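PDB 4ECO: uncharacterized protein from Bacteroides eggerthii DSM 20697, which is of unknown function but, as a leucine-rich repeat protein, probably binds other proteins through its curved solenoid. Local coordinates for residues Cys282-Ser287 and Tyr314-Thr319; Cys337-Leu342 and Leu360-Ile365. One frame throughout, in Å; residues are numbered along the deposited sequence.

How the interactions relate
The two contacts follow one another along the chain, neither nested nor crossed. Interaction 1 closes first: the chain leaves strand 277-279, passes through 282-287, helix 288-300 and strand 309-311, and comes back to lie beside itself at 314-319. Interaction 2 then closes a shorter excursion, from 337-342 through strand 354-359 to 360-365. Each joins successive turns of the leucine-rich repeat solenoid just after their parallel strands. The contacts adjoin: Y314 N probably hydrogen-bonds L338 O, and L317 O probably accepts from Q341 N. The Y314 ring also stacks on Y339, extending the tyrosine pair of interaction 2 back to interaction 1.

Interaction 1: Cys282-Ser287 and Tyr314-Thr319; sequences CNRGIS and YNNLKT
N316 reaches across to the turn formed by N283 to I286 and holds it with one amide nitrogen. Its ND2 donates to R284 O at 2.8 Å and to I286 O at 2.8 Å; both acceptors lie practically in the plane of the amide, while ND2 stands above each carbonyl plane. The other branch, OD1, rests against R284 CG, 3.6 Å away. R284 runs extended from CG to NE over the backbone of Y314, and its guanidinium, turned only 18° from the N316 amide plane, has Y314 CD1 over one face and N315 O at its edge; its NH2 goes on to bond Y339 O. C282 SG approaches the Y314 ring obliquely, 4.7 Å from its centroid. N315 OD1 accepts a weak bond from N283 N, whereas its ND2 is taken by I312 O and V280 O. A water accepts from N316 N and lies within hydrogen-bonding distance of N283 O and I286 O. An alanine in place of N316 would probably leave the R284 and I286 carbonyls without the donor they share. Amide-to-carbonyl bonds thus tie the turn before helix 288-300 to the next coil, with N315 a rung of the asparagine ladder characteristic of leucine-rich repeats.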
loop_
_atom_site.group_PDB
_atom_site.type_symbol
_atom_site.label_atom_id
_atom_site.label_comp_id
_atom_site.label_asym_id
_atom_site.label_seq_id
_atom_site.Cartn_x
_atom_site.Cartn_y
_atom_site.Cartn_z
ATOM N N CYS A 282 -13.161 5.416 1.873
ATOM C CA CYS A 282 -13.697 6.607 1.182
ATOM C C CYS A 282 -15.038 7.058 1.698
ATOM O O CYS A 282 -15.720 7.777 0.958
ATOM C CB CYS A 282 -13.778 6.424 -0.333
ATOM S SG CYS A 282 -12.195 6.180 -1.162
ATOM N N ASN A 283 -15.420 6.729 2.929
ATOM C CA ASN A 283 -16.703 7.228 3.432
ATOM C C ASN A 283 -16.444 8.479 4.290
ATOM O O ASN A 283 -16.560 8.454 5.516
ATOM C CB ASN A 283 -17.433 6.143 4.172
ATOM C CG ASN A 283 -17.783 4.969 3.306
ATOM O OD1 ASN A 283 -18.352 5.119 2.214
ATOM N ND2 ASN A 283 -17.470 3.772 3.784
ATOM N N ARG A 284 -16.051 9.575 3.611
ATOM C CA ARG A 284 -15.670 10.827 4.237
ATOM C C ARG A 284 -16.843 11.684 4.636
ATOM O O ARG A 284 -16.625 12.718 5.271
ATOM C CB ARG A 284 -14.732 11.613 3.353
ATOM C CG ARG A 284 -13.303 11.324 3.766
ATOM C CD ARG A 284 -12.290 11.937 2.843
ATOM N NE ARG A 284 -10.954 11.595 3.313
ATOM C CZ ARG A 284 -9.833 11.879 2.674
ATOM N NH1 ARG A 284 -9.868 12.537 1.519
ATOM N NH2 ARG A 284 -8.661 11.500 3.178
ATOM N N GLY A 285 -18.072 11.212 4.392
ATOM C CA GLY A 285 -19.270 11.871 4.892
ATOM C C GLY A 285 -19.457 11.553 6.366
ATOM O O GLY A 285 -20.166 12.275 7.081
ATOM N N ILE A 286 -18.820 10.449 6.825
ATOM C CA ILE A 286 -18.860 9.938 8.196
ATOM C C ILE A 286 -17.805 10.647 9.028
ATOM O O ILE A 286 -16.615 10.565 8.705
ATOM C CB ILE A 286 -18.672 8.382 8.285
ATOM C CG1 ILE A 286 -19.438 7.612 7.165
ATOM C CG2 ILE A 286 -19.007 7.861 9.710
ATOM C CD1 ILE A 286 -19.252 6.077 7.146
ATOM N N SER A 287 -18.234 11.286 10.139
ATOM C CA SER A 287 -17.321 11.970 11.061
ATOM C C SER A 287 -16.322 10.985 11.671
ATOM O O SER A 287 -16.626 9.789 11.791
ATOM C CB SER A 287 -18.094 12.677 12.169
ATOM O OG SER A 287 -18.566 11.772 13.153
ATOM N N TYR A 314 -8.762 6.625 3.516
ATOM C CA TYR A 314 -9.526 7.749 2.943
ATOM C C TYR A 314 -10.783 8.060 3.813
ATOM O O TYR A 314 -11.900 8.169 3.319
ATOM C CB TYR A 314 -9.914 7.493 1.481
ATOM C CG TYR A 314 -8.741 7.378 0.533
ATOM C CD1 TYR A 314 -8.193 8.508 -0.068
ATOM C CD2 TYR A 314 -8.218 6.135 0.183
ATOM C CE1 TYR A 314 -7.125 8.407 -0.961
ATOM C CE2 TYR A 314 -7.138 6.027 -0.694
ATOM C CZ TYR A 314 -6.611 7.167 -1.279
ATOM O OH TYR A 314 -5.582 7.076 -2.174
ATOM N N ASN A 315 -10.571 8.217 5.110
ATOM C CA ASN A 315 -11.649 8.479 6.033
ATOM C C ASN A 315 -11.249 9.625 6.965
ATOM O O ASN A 315 -10.222 10.270 6.720
ATOM C CB ASN A 315 -12.018 7.194 6.791
ATOM C CG ASN A 315 -12.972 6.311 6.026
ATOM O OD1 ASN A 315 -14.041 6.747 5.566
ATOM N ND2 ASN A 315 -12.660 5.028 5.952
ATOM N N ASN A 316 -12.071 9.910 8.001
ATOM C CA ASN A 316 -11.822 11.033 8.884
ATOM C C ASN A 316 -11.424 10.636 10.318
ATOM O O ASN A 316 -11.451 11.514 11.201
ATOM C CB ASN A 316 -13.074 11.895 8.940
ATOM C CG ASN A 316 -13.533 12.431 7.613
ATOM O OD1 ASN A 316 -12.783 13.058 6.833
ATOM N ND2 ASN A 316 -14.800 12.211 7.341
ATOM N N LEU A 317 -11.028 9.360 10.563
ATOM C CA LEU A 317 -10.651 8.872 11.898
ATOM C C LEU A 317 -9.610 9.745 12.583
ATOM O O LEU A 317 -8.574 10.013 11.979
ATOM C CB LEU A 317 -10.085 7.449 11.836
ATOM C CG LEU A 317 -11.003 6.316 11.459
ATOM C CD1 LEU A 317 -10.177 5.063 11.121
ATOM C CD2 LEU A 317 -12.012 6.046 12.566
ATOM N N LYS A 318 -9.870 10.184 13.830
ATOM C CA LYS A 318 -8.887 10.965 14.596
ATOM C C LYS A 318 -8.137 10.037 15.549
ATOM O O LYS A 318 -7.034 10.357 15.964
ATOM C CB LYS A 318 -9.530 12.146 15.347
ATOM C CG LYS A 318 -9.729 13.373 14.466
ATOM C CD LYS A 318 -10.588 14.385 15.177
ATOM C CE LYS A 318 -11.167 15.409 14.237
ATOM N NZ LYS A 318 -12.377 16.063 14.824
ATOM N N THR A 319 -8.716 8.867 15.844
ATOM C CA THR A 319 -8.123 7.828 16.700
ATOM C C THR A 319 -8.868 6.509 16.445
ATOM O O THR A 319 -9.871 6.490 15.734
ATOM C CB THR A 319 -8.143 8.235 18.215
ATOM O OG1 THR A 319 -7.255 7.402 18.982
ATOM C CG2 THR A 319 -9.539 8.217 18.819
HETATM O O HOH W 1 -14.661 8.769 7.663
#

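Interaction 2: Cys337-Leu342 and Leu360-Ile365; sequences CLYNQL and LAYNQI
Y339 and Y362 lie side by side with their hydroxyl ends pointing the same way, in an offset stack with centroids 4.4 Å apart and planes at 18°. Both set CG beside the backbone N (chi1 -52° and -66°), and the rings of the neighbouring coils then run side by side. Y339 CE1 sits over the face of the Y362 ring, displaced toward its rim, and Y362 CB in turn lies over the face of Y339. L338 CD2 comes to the edge of the Y362 ring and also packs on A361 CB at 3.7 Å. Beyond the pair, H386 stacks on Y362.

Inward, N363 does the polar work. Its CG too is beside the backbone N, and its amide lies between the two coils. ND2 donates to C337 O at 3.0 Å and to L360 O of its own coil at 2.9 Å, both acceptors close to the amide plane. OD1 receives L342 N at 3.1 Å, and more weakly N340 N. N340 ND2 reaches C337 O from the face opposite to N363 ND2, so that carbonyl is gripped from two sides. L342 crosses N363 obliquely, and its CB packs on I365 CG1 at 3.7 Å. Q364 N closes the far end by donating to L342 O at 2.7 Å. N340 and N363 are thus consecutive rungs of the asparagine ladder, continued by N387: the buried amide of N363 serves the main chain of two coils at once, accepting from L342 N and donating to the C337 and L360 carbonyls.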
loop_
_atom_site.group_PDB
_atom_site.type_symbol
_atom_site.label_atom_id
_atom_site.label_comp_id
_atom_site.label_asym_id
_atom_site.label_seq_id
_atom_site.Cartn_x
_atom_site.Cartn_y
_atom_site.Cartn_z
ATOM N N CYS A 337 -5.032 2.392 7.169
ATOM C CA CYS A 337 -5.698 3.649 7.536
ATOM C C CYS A 337 -5.095 4.817 6.750
ATOM O O CYS A 337 -5.026 5.934 7.274
ATOM C CB CYS A 337 -5.623 3.908 9.039
ATOM S SG CYS A 337 -6.081 2.502 10.066
ATOM N N LEU A 338 -4.664 4.569 5.504
ATOM C CA LEU A 338 -4.124 5.607 4.634
ATOM C C LEU A 338 -5.056 6.801 4.543
ATOM O O LEU A 338 -6.266 6.623 4.432
ATOM C CB LEU A 338 -3.903 5.055 3.227
ATOM C CG LEU A 338 -2.684 4.184 3.000
ATOM C CD1 LEU A 338 -2.893 3.309 1.783
ATOM C CD2 LEU A 338 -1.461 5.026 2.766
ATOM N N TYR A 339 -4.508 8.008 4.626
ATOM C CA TYR A 339 -5.218 9.270 4.475
ATOM C C TYR A 339 -6.436 9.361 5.385
ATOM O O TYR A 339 -7.587 9.400 4.933
ATOM C CB TYR A 339 -5.633 9.505 3.008
ATOM C CG TYR A 339 -4.497 9.373 2.026
ATOM C CD1 TYR A 339 -3.638 10.436 1.778
ATOM C CD2 TYR A 339 -4.280 8.187 1.340
ATOM C CE1 TYR A 339 -2.595 10.324 0.856
ATOM C CE2 TYR A 339 -3.239 8.063 0.418
ATOM C CZ TYR A 339 -2.403 9.138 0.173
ATOM O OH TYR A 339 -1.387 9.017 -0.746
ATOM N N ASN A 340 -6.163 9.402 6.679
ATOM C CA ASN A 340 -7.153 9.626 7.723
ATOM C C ASN A 340 -6.695 10.886 8.460
ATOM O O ASN A 340 -5.890 11.637 7.907
ATOM C CB ASN A 340 -7.315 8.388 8.632
ATOM C CG ASN A 340 -8.383 7.411 8.191
ATOM O OD1 ASN A 340 -9.551 7.526 8.582
ATOM N ND2 ASN A 340 -7.994 6.386 7.434
ATOM N N GLN A 341 -7.158 11.113 9.687
ATOM C CA GLN A 341 -6.749 12.270 10.470
ATOM C C GLN A 341 -6.216 11.817 11.816
ATOM O O GLN A 341 -6.379 12.533 12.815
ATOM C CB GLN A 341 -7.947 13.197 10.665
ATOM C CG GLN A 341 -8.363 14.033 9.478
ATOM C CD GLN A 341 -9.434 14.977 9.974
ATOM O OE1 GLN A 341 -10.619 14.626 10.019
ATOM N NE2 GLN A 341 -9.026 16.150 10.488
ATOM N N LEU A 342 -5.660 10.580 11.856
ATOM C CA LEU A 342 -5.168 9.942 13.080
ATOM C C LEU A 342 -4.129 10.829 13.740
ATOM O O LEU A 342 -3.150 11.209 13.105
ATOM C CB LEU A 342 -4.597 8.533 12.807
ATOM C CG LEU A 342 -5.548 7.451 12.261
ATOM C CD1 LEU A 342 -4.773 6.240 11.863
ATOM C CD2 LEU A 342 -6.569 7.033 13.283
ATOM N N LEU A 360 -0.227 2.730 8.023
ATOM C CA LEU A 360 -0.782 3.878 8.758
ATOM C C LEU A 360 -0.309 5.202 8.132
ATOM O O LEU A 360 -0.403 6.262 8.764
ATOM C CB LEU A 360 -0.351 3.791 10.234
ATOM C CG LEU A 360 -0.777 2.529 11.016
ATOM C CD1 LEU A 360 -0.142 2.487 12.385
ATOM C CD2 LEU A 360 -2.286 2.431 11.148
ATOM N N ALA A 361 0.170 5.146 6.867
ATOM C CA ALA A 361 0.728 6.308 6.215
ATOM C C ALA A 361 -0.309 7.405 6.004
ATOM O O ALA A 361 -1.509 7.134 5.927
ATOM C CB ALA A 361 1.368 5.927 4.897
ATOM N N TYR A 362 0.183 8.656 5.969
ATOM C CA TYR A 362 -0.554 9.868 5.698
ATOM C C TYR A 362 -1.596 10.145 6.786
ATOM O O TYR A 362 -2.815 10.172 6.552
ATOM C CB TYR A 362 -1.181 9.830 4.306
ATOM C CG TYR A 362 -0.155 9.833 3.197
ATOM C CD1 TYR A 362 0.363 11.025 2.707
ATOM C CD2 TYR A 362 0.297 8.642 2.631
ATOM C CE1 TYR A 362 1.312 11.036 1.682
ATOM C CE2 TYR A 362 1.273 8.640 1.625
ATOM C CZ TYR A 362 1.756 9.843 1.135
ATOM O OH TYR A 362 2.669 9.874 0.102
ATOM N N ASN A 363 -1.073 10.418 7.976
ATOM C CA ASN A 363 -1.833 10.774 9.171
ATOM C C ASN A 363 -0.998 11.782 9.982
ATOM O O ASN A 363 -0.085 12.413 9.443
ATOM C CB ASN A 363 -2.203 9.521 9.985
ATOM C CG ASN A 363 -3.308 8.708 9.386
ATOM O OD1 ASN A 363 -4.464 9.063 9.479
ATOM N ND2 ASN A 363 -2.992 7.559 8.848
ATOM N N GLN A 364 -1.311 11.936 11.260
ATOM C CA GLN A 364 -0.605 12.868 12.131
ATOM C C GLN A 364 -0.329 12.174 13.479
ATOM O O GLN A 364 -0.409 12.779 14.549
ATOM C CB GLN A 364 -1.428 14.172 12.274
ATOM C CG GLN A 364 -1.446 15.049 11.005
ATOM C CD GLN A 364 -0.141 15.786 10.658
ATOM O OE1 GLN A 364 0.140 16.853 11.182
ATOM N NE2 GLN A 364 0.680 15.230 9.761
ATOM N N ILE A 365 -0.015 10.870 13.393
ATOM C CA ILE A 365 0.316 9.994 14.517
ATOM C C ILE A 365 1.653 10.463 15.110
ATOM O O ILE A 365 2.603 10.676 14.357
ATOM C CB ILE A 365 0.344 8.509 14.059
ATOM C CG1 ILE A 365 -1.020 8.100 13.465
ATOM C CG2 ILE A 365 0.755 7.580 15.202
ATOM C CD1 ILE A 365 -1.031 6.816 12.616
#